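Local coordinates for cellobiose 2-epimerase (Spirochaeta thermophila DSM 6192, PDB 5ZIG), which probably catalyses the reversible epimerization of cellobiose to 4-O-beta-D-glucopyranosyl-D-mannose, at residues Y201-L204 against F205-K209; A130-H133 against T134-D138. One frame throughout, in Å; residues are numbered along the deposited sequence.

Interaction 1 of 2, residues Y201-L204 against F205-K209; sequences YSTL and FRTTK
Thr207 and Thr208 turn their hydroxyls back to the carbonyls four residues earlier by different first torsions. In Thr207, OG1 stands beside its own backbone N and anti to the carbonyl carbon (chi1 -49°), which lets it donate to Thr203 O at 2.6 Å. Thr208 instead puts OG1 between its backbone N and carbonyl carbon (chi1 67°), and donates to Leu204 O at 2.8 Å from above the carbonyl plane. Each carbonyl therefore takes two bonds, since the amide of the same threonine also donates to it, from the opposite face of its plane: Thr207 N to Thr203 O at 2.9 Å, Thr208 N to Leu204 O at 3.0 Å. Beside these bonds the methyls brush, Leu204 CD1 lying 4.2 Å from Thr208 CG2. The guanidinium of Arg206 has Thr203 OG1 near its edge, not hydrogen-bonded, and NH1 makes a salt bridge with Glu263 of helix 251-269. Beyond the threonines Lys209 takes positive phi; its N donates to Phe205 O at 2.6 Å, while NZ folds back to Arg206 O at 3.3 Å. This is the C-terminal turn of a helix, here 191-208, one of the paired helices of the (alpha/alpha)6 barrel characteristic of the N-acylglucosamine 2-epimerase family.

Interaction 2 of 2, residues A130-H133 against T134-D138; sequences AAYH and TASGD
Tyr132 O is gripped twice by Ser136: the amide N donates to it at 2.8 Å, nearly in line with the carbonyl, and OG donates at 2.8 Å as well, from well above the carbonyl plane. Ser136 also forms an ST turn, because the same OG accepts from Asp138 N at 3.2 Å. The hydroxyl thus ties the last turn of helix 119-136 to the short connection into helix 139-156, a hairpin link of the (alpha/alpha)6 barrel. With chi1 at 70°, OG sits between the serine's backbone N and carbonyl carbon, within range of both partners.

That placement also sets the serine on the tyrosine ring. The ring lies face-on beneath OG, which is 3.2 Å above the plane over its centre, and Ser136 CB makes a CH-pi contact 3.9 Å from the ring centroid. Asp138 CB approaches Tyr132 CE2 obliquely at 3.8 Å. Tyr132 is buried and stacks with Tyr87 of helix 77-94, so it joins the helix end to that neighbour. With the ring cut back to an alanine here, Ser136 and Asp138 would probably lose the surface they rest on, and a gap is likely to open beside Tyr87.

Gly137, with positive phi, ends the helix, its N donating to His133 O at 2.7 Å. Asp138 then caps the next helix through OD1, which accepts from Ala141 N. In His133 the first torsion (chi1 169°) sets CG anti to the backbone N and swings the ring across the turn, where ND1 donates to Asp138 O at 3.0 Å in a fairly straight bond (166°), with the oxygen in the imidazole plane while the donor stands above the plane of the carbonyl.

In the fold
Both contacts are helix C-termini, and along the chain they come in series: interaction 2 closes helix 119-136 before 139-156 begins, and interaction 1 closes helix 191-208 before 211-228 begins. Their centres lie 12 Å apart on the same side of the chain's centre, and the two helix ends touch directly. Thr207 does most of this, with CG2 3.7 Å from Thr134 OG1 and OG1 3.8 Å from Ala130 CB; Thr203 CG2 also rests against Ala130 CB. Helix 139-156 packs on both contacts. Two successive hairpin turns of the helical barrel are thereby joined side by side.

Interaction 1 of 2, residues Y201-L204 against F205-K209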
ATOM      1  N   TYR A 201       8.678   0.960  -7.291  1.00 24.51           N
ATOM      2  CA  TYR A 201       9.509   0.799  -8.484  1.00 25.50           C
ATOM      3  C   TYR A 201       8.683   0.332  -9.672  1.00 22.84           C
ATOM      4  O   TYR A 201       8.874   0.827 -10.787  1.00 31.52           O
ATOM      5  CB  TYR A 201      10.653  -0.172  -8.211  1.00 19.63           C
ATOM      6  CG  TYR A 201      11.770   0.419  -7.363  1.00 26.06           C
ATOM      7  CD1 TYR A 201      11.642   1.680  -6.786  1.00 26.50           C
ATOM      8  CD2 TYR A 201      12.948  -0.274  -7.156  1.00 27.18           C
ATOM      9  CE1 TYR A 201      12.663   2.227  -6.009  1.00 32.95           C
ATOM     10  CE2 TYR A 201      13.993   0.267  -6.359  1.00 19.77           C
ATOM     11  CZ  TYR A 201      13.838   1.520  -5.804  1.00 25.63           C
ATOM     12  OH  TYR A 201      14.856   2.080  -5.036  1.00 29.80           O
ATOM     13  N   SER A 202       7.770  -0.625  -9.458  1.00 20.85           N
ATOM     14  CA  SER A 202       6.831  -1.001 -10.521  1.00 24.52           C
ATOM     15  C   SER A 202       6.205   0.233 -11.161  1.00 24.87           C
ATOM     16  O   SER A 202       6.159   0.356 -12.390  1.00 25.89           O
ATOM     17  CB  SER A 202       5.738  -1.934  -9.985  1.00 22.36           C
ATOM     18  OG  SER A 202       6.259  -3.214  -9.644  1.00 29.64           O
ATOM     19  N   THR A 203       5.767   1.185 -10.335  1.00 27.54           N
ATOM     20  CA  THR A 203       5.109   2.390 -10.833  1.00 29.34           C
ATOM     21  C   THR A 203       6.112   3.368 -11.456  1.00 27.51           C
ATOM     22  O   THR A 203       5.807   4.004 -12.475  1.00 28.08           O
ATOM     23  CB  THR A 203       4.298   3.036  -9.685  1.00 25.55           C
ATOM     24  OG1 THR A 203       3.132   2.244  -9.422  1.00 23.59           O
ATOM     25  CG2 THR A 203       3.848   4.465 -10.016  1.00 22.93           C
ATOM     26  N   LEU A 204       7.310   3.506 -10.873  1.00 22.18           N
ATOM     27  CA  LEU A 204       8.333   4.341 -11.509  1.00 20.18           C
ATOM     28  C   LEU A 204       8.740   3.754 -12.857  1.00 22.30           C
ATOM     29  O   LEU A 204       8.931   4.490 -13.831  1.00 24.30           O
ATOM     30  CB  LEU A 204       9.550   4.504 -10.580  1.00 22.58           C
ATOM     31  CG  LEU A 204      10.690   5.409 -11.083  1.00 21.66           C
ATOM     32  CD1 LEU A 204      10.208   6.850 -11.314  1.00 20.37           C
ATOM     33  CD2 LEU A 204      11.927   5.373 -10.180  1.00 24.88           C
ATOM     34  N   PHE A 205       8.820   2.426 -12.944  1.00 24.46           N
ATOM     35  CA  PHE A 205       9.123   1.778 -14.221  1.00 29.39           C
ATOM     36  C   PHE A 205       7.973   1.918 -15.219  1.00 31.71           C
ATOM     37  O   PHE A 205       8.207   2.137 -16.414  1.00 23.74           O
ATOM     38  CB  PHE A 205       9.449   0.300 -14.002  1.00 29.29           C
ATOM     39  CG  PHE A 205       9.764  -0.449 -15.271  1.00 37.77           C
ATOM     40  CD1 PHE A 205      10.980  -0.278 -15.908  1.00 38.37           C
ATOM     41  CD2 PHE A 205       8.835  -1.324 -15.825  1.00 42.14           C
ATOM     42  CE1 PHE A 205      11.271  -0.964 -17.067  1.00 44.55           C
ATOM     43  CE2 PHE A 205       9.114  -2.014 -16.981  1.00 40.32           C
ATOM     44  CZ  PHE A 205      10.333  -1.836 -17.606  1.00 46.52           C
ATOM     45  N   ARG A 206       6.729   1.766 -14.756  1.00 31.04           N
ATOM     46  CA  ARG A 206       5.594   2.001 -15.643  1.00 30.97           C
ATOM     47  C   ARG A 206       5.626   3.416 -16.199  1.00 32.16           C
ATOM     48  O   ARG A 206       5.332   3.639 -17.379  1.00 34.37           O
ATOM     49  CB  ARG A 206       4.274   1.759 -14.910  1.00 30.08           C
ATOM     50  CG  ARG A 206       3.064   2.092 -15.790  1.00 27.78           C
ATOM     51  CD  ARG A 206       1.714   1.820 -15.078  1.00 26.57           C
ATOM     52  NE  ARG A 206       1.376   0.407 -15.142  1.00 33.75           N
ATOM     53  CZ  ARG A 206       1.523  -0.448 -14.141  1.00 43.44           C
ATOM     54  NH1 ARG A 206       1.994  -0.029 -12.972  1.00 52.29           N
ATOM     55  NH2 ARG A 206       1.184  -1.722 -14.310  1.00 42.28           N
ATOM     56  N   THR A 207       5.985   4.390 -15.362  1.00 29.31           N
ATOM     57  CA  THR A 207       5.974   5.794 -15.757  1.00 20.45           C
ATOM     58  C   THR A 207       7.123   6.128 -16.715  1.00 27.03           C
ATOM     59  O   THR A 207       6.963   6.983 -17.591  1.00 30.02           O
ATOM     60  CB  THR A 207       6.046   6.675 -14.488  1.00 37.38           C
ATOM     61  OG1 THR A 207       5.075   6.227 -13.515  1.00 29.06           O
ATOM     62  CG2 THR A 207       5.839   8.167 -14.796  1.00 29.20           C
ATOM     63  N   THR A 208       8.277   5.458 -16.589  1.00 28.80           N
ATOM     64  CA  THR A 208       9.479   5.868 -17.318  1.00 27.75           C
ATOM     65  C   THR A 208      10.133   4.785 -18.173  1.00 29.58           C
ATOM     66  O   THR A 208      10.893   5.133 -19.081  1.00 35.44           O
ATOM     67  CB  THR A 208      10.557   6.391 -16.348  1.00 28.34           C
ATOM     68  OG1 THR A 208      11.026   5.304 -15.539  1.00 28.76           O
ATOM     69  CG2 THR A 208      10.031   7.500 -15.448  1.00 28.74           C
ATOM     70  N   LYS A 209       9.913   3.501 -17.891  1.00 28.07           N
ATOM     71  CA  LYS A 209      10.545   2.409 -18.638  1.00 29.95           C
ATOM     72  C   LYS A 209      12.065   2.495 -18.581  1.00 35.92           C
ATOM     73  O   LYS A 209      12.766   2.041 -19.494  1.00 33.89           O
ATOM     74  CB  LYS A 209      10.069   2.370 -20.097  1.00 39.10           C
ATOM     75  CG  LYS A 209       8.769   1.605 -20.317  1.00 39.21           C
ATOM     76  CD  LYS A 209       7.558   2.434 -19.921  1.00 47.83           C
ATOM     77  CE  LYS A 209       7.573   3.804 -20.603  1.00 60.64           C
ATOM     78  NZ  LYS A 209       6.352   4.626 -20.316  1.00 64.52           N
TER

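Interaction 2 of 2, residues A130-H133 against T134-D138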
ATOM      1  N   ALA A 130       5.665   9.832  -8.825  1.00 19.50           N
ATOM      2  CA  ALA A 130       5.442   9.314 -10.165  1.00 23.27           C
ATOM      3  C   ALA A 130       3.977   9.464 -10.561  1.00 26.42           C
ATOM      4  O   ALA A 130       3.668   9.913 -11.672  1.00 24.58           O
ATOM      5  CB  ALA A 130       5.886   7.849 -10.231  1.00 19.45           C
ATOM      6  N   ALA A 131       3.065   9.141  -9.639  1.00 33.65           N
ATOM      7  CA  ALA A 131       1.646   9.339  -9.905  1.00 27.88           C
ATOM      8  C   ALA A 131       1.344  10.803 -10.173  1.00 29.80           C
ATOM      9  O   ALA A 131       0.609  11.131 -11.113  1.00 26.92           O
ATOM     10  CB  ALA A 131       0.827   8.817  -8.727  1.00 28.51           C
ATOM     11  N   TYR A 132       1.932  11.702  -9.369  1.00 28.89           N
ATOM     12  CA  TYR A 132       1.684  13.128  -9.542  1.00 31.39           C
ATOM     13  C   TYR A 132       2.185  13.608 -10.892  1.00 29.84           C
ATOM     14  O   TYR A 132       1.531  14.422 -11.554  1.00 32.65           O
ATOM     15  CB  TYR A 132       2.352  13.928  -8.422  1.00 24.75           C
ATOM     16  CG  TYR A 132       2.011  15.399  -8.496  1.00 25.31           C
ATOM     17  CD1 TYR A 132       0.694  15.797  -8.444  1.00 19.69           C
ATOM     18  CD2 TYR A 132       2.989  16.381  -8.671  1.00 26.27           C
ATOM     19  CE1 TYR A 132       0.337  17.100  -8.538  1.00 25.06           C
ATOM     20  CE2 TYR A 132       2.630  17.738  -8.753  1.00 23.62           C
ATOM     21  CZ  TYR A 132       1.284  18.073  -8.681  1.00 26.16           C
ATOM     22  OH  TYR A 132       0.823  19.371  -8.747  1.00 31.80           O
ATOM     23  N   HIS A 133       3.358  13.136 -11.302  1.00 31.53           N
ATOM     24  CA  HIS A 133       3.901  13.527 -12.599  1.00 39.31           C
ATOM     25  C   HIS A 133       2.939  13.151 -13.724  1.00 31.26           C
ATOM     26  O   HIS A 133       2.581  13.994 -14.559  1.00 27.93           O
ATOM     27  CB  HIS A 133       5.273  12.883 -12.797  1.00 36.90           C
ATOM     28  CG  HIS A 133       5.789  12.999 -14.193  1.00 37.19           C
ATOM     29  ND1 HIS A 133       6.408  14.137 -14.657  1.00 39.71           N
ATOM     30  CD2 HIS A 133       5.767  12.131 -15.230  1.00 36.63           C
ATOM     31  CE1 HIS A 133       6.750  13.963 -15.922  1.00 42.94           C
ATOM     32  NE2 HIS A 133       6.381  12.751 -16.291  1.00 38.41           N
ATOM     33  N   THR A 134       2.467  11.898 -13.722  1.00 26.70           N
ATOM     34  CA  THR A 134       1.478  11.451 -14.702  1.00 32.43           C
ATOM     35  C   THR A 134       0.226  12.324 -14.682  1.00 28.14           C
ATOM     36  O   THR A 134      -0.271  12.734 -15.736  1.00 36.51           O
ATOM     37  CB  THR A 134       1.102   9.983 -14.443  1.00 26.71           C
ATOM     38  OG1 THR A 134       2.278   9.168 -14.485  1.00 33.39           O
ATOM     39  CG2 THR A 134       0.138   9.471 -15.513  1.00 23.84           C
ATOM     40  N   ALA A 135      -0.300  12.635 -13.498  1.00 33.39           N
ATOM     41  CA  ALA A 135      -1.583  13.333 -13.457  1.00 26.37           C
ATOM     42  C   ALA A 135      -1.453  14.822 -13.754  1.00 25.79           C
ATOM     43  O   ALA A 135      -2.383  15.419 -14.313  1.00 30.72           O
ATOM     44  CB  ALA A 135      -2.259  13.126 -12.103  1.00 20.22           C
ATOM     45  N   SER A 136      -0.343  15.450 -13.370  1.00 27.82           N
ATOM     46  CA  SER A 136      -0.203  16.890 -13.511  1.00 33.24           C
ATOM     47  C   SER A 136       0.755  17.305 -14.617  1.00 32.78           C
ATOM     48  O   SER A 136       0.783  18.491 -14.971  1.00 34.16           O
ATOM     49  CB  SER A 136       0.253  17.528 -12.172  1.00 19.62           C
ATOM     50  OG  SER A 136       1.595  17.187 -11.845  1.00 24.44           O
ATOM     51  N   GLY A 137       1.523  16.377 -15.183  1.00 19.50           N
ATOM     52  CA  GLY A 137       2.580  16.782 -16.091  1.00 28.07           C
ATOM     53  C   GLY A 137       3.775  17.454 -15.449  1.00 27.54           C
ATOM     54  O   GLY A 137       4.690  17.842 -16.170  1.00 32.89           O
ATOM     55  N   ASP A 138       3.807  17.596 -14.115  1.00 31.73           N
ATOM     56  CA  ASP A 138       4.852  18.368 -13.435  1.00 27.93           C
ATOM     57  C   ASP A 138       6.207  17.676 -13.546  1.00 38.07           C
ATOM     58  O   ASP A 138       6.413  16.594 -12.986  1.00 34.81           O
ATOM     59  CB  ASP A 138       4.492  18.577 -11.965  1.00 30.36           C
ATOM     60  CG  ASP A 138       5.338  19.653 -11.302  1.00 33.68           C
ATOM     61  OD1 ASP A 138       6.572  19.489 -11.159  1.00 34.15           O
ATOM     62  OD2 ASP A 138       4.755  20.682 -10.931  1.00 38.38           O
TER